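Staphylococcal enterotoxin-like toxin (Staphylococcus aureus, PDB 4DXF) probably binds sialylated glycans of host cells, as a superantigen-like protein built from an OB-fold and a beta-grasp domain. Local coordinates at residues Asn85-Leu89 and Glu90-Val94. Residues are numbered along the deposited sequence; the frame is centred on the assembly and turned at random.
Sequences NNYNL and EKYSV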
ATOM      1  N   ASN A  85      10.709 -11.668   7.829  1.00 35.99           N
ATOM      2  CA  ASN A  85      11.605 -10.585   8.188  1.00 37.34           C
ATOM      3  C   ASN A  85      12.890 -11.131   8.827  1.00 38.74           C
ATOM      4  O   ASN A  85      12.951 -12.325   9.160  1.00 39.95           O
ATOM      5  CB  ASN A  85      10.885  -9.615   9.146  1.00 37.35           C
ATOM      6  CG  ASN A  85      10.553 -10.243  10.477  1.00 36.95           C
ATOM      7  OD1 ASN A  85      11.311 -10.074  11.427  1.00 35.57           O
ATOM      8  ND2 ASN A  85       9.430 -10.951  10.569  1.00 36.81           N
ATOM      9  N   ASN A  86      13.886 -10.259   8.972  1.00 39.94           N
ATOM     10  CA  ASN A  86      15.197 -10.615   9.541  1.00 41.41           C
ATOM     11  C   ASN A  86      15.318 -10.210  11.003  1.00 42.35           C
ATOM     12  O   ASN A  86      16.440 -10.121  11.548  1.00 42.45           O
ATOM     13  CB  ASN A  86      16.302  -9.896   8.775  1.00 42.19           C
ATOM     14  CG  ASN A  86      16.373 -10.310   7.319  1.00 43.76           C
ATOM     15  OD1 ASN A  86      16.395  -9.470   6.417  1.00 44.54           O
ATOM     16  ND2 ASN A  86      16.379 -11.603   7.081  1.00 45.25           N
ATOM     17  N   TYR A  87      14.174  -9.913  11.631  1.00 41.23           N
ATOM     18  CA  TYR A  87      14.198  -9.440  13.007  1.00 41.31           C
ATOM     19  C   TYR A  87      13.672 -10.501  13.936  1.00 41.18           C
ATOM     20  O   TYR A  87      13.474 -10.238  15.128  1.00 41.90           O
ATOM     21  CB  TYR A  87      13.386  -8.136  13.176  1.00 41.24           C
ATOM     22  CG  TYR A  87      13.844  -6.986  12.335  1.00 39.79           C
ATOM     23  CD1 TYR A  87      14.909  -6.186  12.732  1.00 41.89           C
ATOM     24  CD2 TYR A  87      13.211  -6.681  11.115  1.00 41.32           C
ATOM     25  CE1 TYR A  87      15.354  -5.112  11.952  1.00 40.49           C
ATOM     26  CE2 TYR A  87      13.645  -5.588  10.340  1.00 41.16           C
ATOM     27  CZ  TYR A  87      14.732  -4.829  10.767  1.00 41.36           C
ATOM     28  OH  TYR A  87      15.165  -3.747   9.995  1.00 44.96           O
ATOM     29  N   ASN A  88      13.444 -11.689  13.389  1.00 40.21           N
ATOM     30  CA  ASN A  88      12.792 -12.789  14.091  1.00 40.34           C
ATOM     31  C   ASN A  88      11.440 -12.382  14.747  1.00 39.43           C
ATOM     32  O   ASN A  88      11.134 -12.763  15.870  1.00 39.83           O
ATOM     33  CB  ASN A  88      13.758 -13.498  15.075  1.00 42.06           C
ATOM     34  CG  ASN A  88      13.304 -14.928  15.437  1.00 46.03           C
ATOM     35  OD1 ASN A  88      12.900 -15.717  14.570  1.00 50.78           O
ATOM     36  ND2 ASN A  88      13.375 -15.263  16.733  1.00 49.97           N
ATOM     37  N   LEU A  89      10.610 -11.641  14.013  1.00 37.66           N
ATOM     38  CA  LEU A  89       9.300 -11.212  14.567  1.00 35.54           C
ATOM     39  C   LEU A  89       8.154 -11.971  13.945  1.00 35.85           C
ATOM     40  O   LEU A  89       8.137 -12.173  12.738  1.00 36.00           O
ATOM     41  CB  LEU A  89       9.129  -9.734  14.330  1.00 35.04           C
ATOM     42  CG  LEU A  89      10.111  -8.853  15.074  1.00 34.35           C
ATOM     43  CD1 LEU A  89       9.899  -7.416  14.633  1.00 32.67           C
ATOM     44  CD2 LEU A  89       9.950  -9.025  16.640  1.00 32.51           C
ATOM     45  N   GLU A  90       7.206 -12.424  14.758  1.00 34.19           N
ATOM     46  CA  GLU A  90       6.149 -13.281  14.264  1.00 33.92           C
ATOM     47  C   GLU A  90       5.136 -12.518  13.344  1.00 32.20           C
ATOM     48  O   GLU A  90       4.601 -13.060  12.348  1.00 31.40           O
ATOM     49  CB  GLU A  90       5.451 -13.876  15.477  1.00 33.96           C
ATOM     50  CG  GLU A  90       4.344 -14.892  15.228  1.00 37.55           C
ATOM     51  CD  GLU A  90       3.622 -15.324  16.529  1.00 45.88           C
ATOM     52  OE1 GLU A  90       4.007 -14.837  17.650  1.00 47.44           O
ATOM     53  OE2 GLU A  90       2.661 -16.138  16.415  1.00 45.71           O
ATOM     54  N   LYS A  91       4.854 -11.289  13.753  1.00 30.43           N
ATOM     55  CA  LYS A  91       3.837 -10.410  13.123  1.00 28.82           C
ATOM     56  C   LYS A  91       4.470  -9.085  12.852  1.00 27.45           C
ATOM     57  O   LYS A  91       4.677  -8.235  13.721  1.00 28.31           O
ATOM     58  CB  LYS A  91       2.612 -10.267  14.050  1.00 27.47           C
ATOM     59  CG  LYS A  91       2.024 -11.551  14.425  1.00 27.36           C
ATOM     60  CD  LYS A  91       1.159 -12.165  13.305  1.00 27.57           C
ATOM     61  CE  LYS A  91       0.441 -13.392  13.775  1.00 29.04           C
ATOM     62  NZ  LYS A  91      -0.371 -13.963  12.677  1.00 26.81           N
ATOM     63  N   TYR A  92       4.816  -8.902  11.590  1.00 24.95           N
ATOM     64  CA  TYR A  92       5.604  -7.839  11.171  1.00 23.46           C
ATOM     65  C   TYR A  92       5.018  -7.379   9.851  1.00 23.93           C
ATOM     66  O   TYR A  92       4.635  -8.226   9.008  1.00 25.07           O
ATOM     67  CB  TYR A  92       7.039  -8.403  10.957  1.00 25.01           C
ATOM     68  CG  TYR A  92       7.945  -7.536  10.211  1.00 23.71           C
ATOM     69  CD1 TYR A  92       8.011  -7.618   8.798  1.00 29.38           C
ATOM     70  CD2 TYR A  92       8.829  -6.674  10.856  1.00 24.32           C
ATOM     71  CE1 TYR A  92       8.883  -6.809   8.050  1.00 29.85           C
ATOM     72  CE2 TYR A  92       9.666  -5.830  10.106  1.00 27.63           C
ATOM     73  CZ  TYR A  92       9.698  -5.947   8.700  1.00 26.40           C
ATOM     74  OH  TYR A  92      10.576  -5.170   7.993  1.00 32.97           O
ATOM     75  N   SER A  93       4.996  -6.071   9.704  1.00 21.51           N
ATOM     76  CA  SER A  93       4.559  -5.292   8.554  1.00 21.13           C
ATOM     77  C   SER A  93       5.280  -3.944   8.442  1.00 21.70           C
ATOM     78  O   SER A  93       5.850  -3.389   9.430  1.00 23.82           O
ATOM     79  CB  SER A  93       3.006  -5.196   8.545  1.00 20.03           C
ATOM     80  OG  SER A  93       2.552  -4.499   7.444  1.00 19.40           O
ATOM     81  N   VAL A  94       5.320  -3.369   7.245  1.00 21.48           N
ATOM     82  CA  VAL A  94       6.125  -2.197   7.010  1.00 22.57           C
ATOM     83  C   VAL A  94       5.329  -0.965   6.632  1.00 23.38           C
ATOM     84  O   VAL A  94       4.623  -1.001   5.618  1.00 25.12           O
ATOM     85  CB  VAL A  94       7.168  -2.490   5.875  1.00 21.89           C
ATOM     86  CG1 VAL A  94       7.989  -1.261   5.662  1.00 25.21           C
ATOM     87  CG2 VAL A  94       7.999  -3.687   6.298  1.00 21.63           C
TER
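Asn-85 OD1 is gripped by two backbone amides of its own loop, and the amide group it belongs to lies stacked on the ring of Tyr-92, the planes 23° apart. Tyr-87 N reaches Asn-85 OD1 over 2.9 Å from a position tilted out of the carbonyl plane, an Asx turn because the donor is two residues on, while Leu-89 N meets the same OD1 at 3.1 Å, in that plane and on a lone pair. The other end of the amide works in reverse: Asn-85 ND2 donates to Leu-89 O (2.8 Å), a fairly straight bond at 160°. With CG between the backbone N and carbonyl carbon (chi1 66°), the Asn-85 amide is swung back against its own loop. Asn-85 CB lies over the centre of the Tyr-92 ring as a CH-pi contact, 3.5 Å from the centroid. The rings of Tyr-87 and Tyr-92 meet obliquely, Tyr-87 CD2 lying 3.8 Å from Tyr-92 CE2, and Leu-89 CD1 adds an apolar touch at Tyr-92 CD2. Tyr-87 also packs edge-to-face with Phe-46, and Tyr-92, on strand 92-99 of the OB-fold domain, pairs through its backbone with Glu-83. Three bonds thus fix the rotation of the Asn-85 amide, so one side chain both braces the loop backbone and covers a face of Tyr-92.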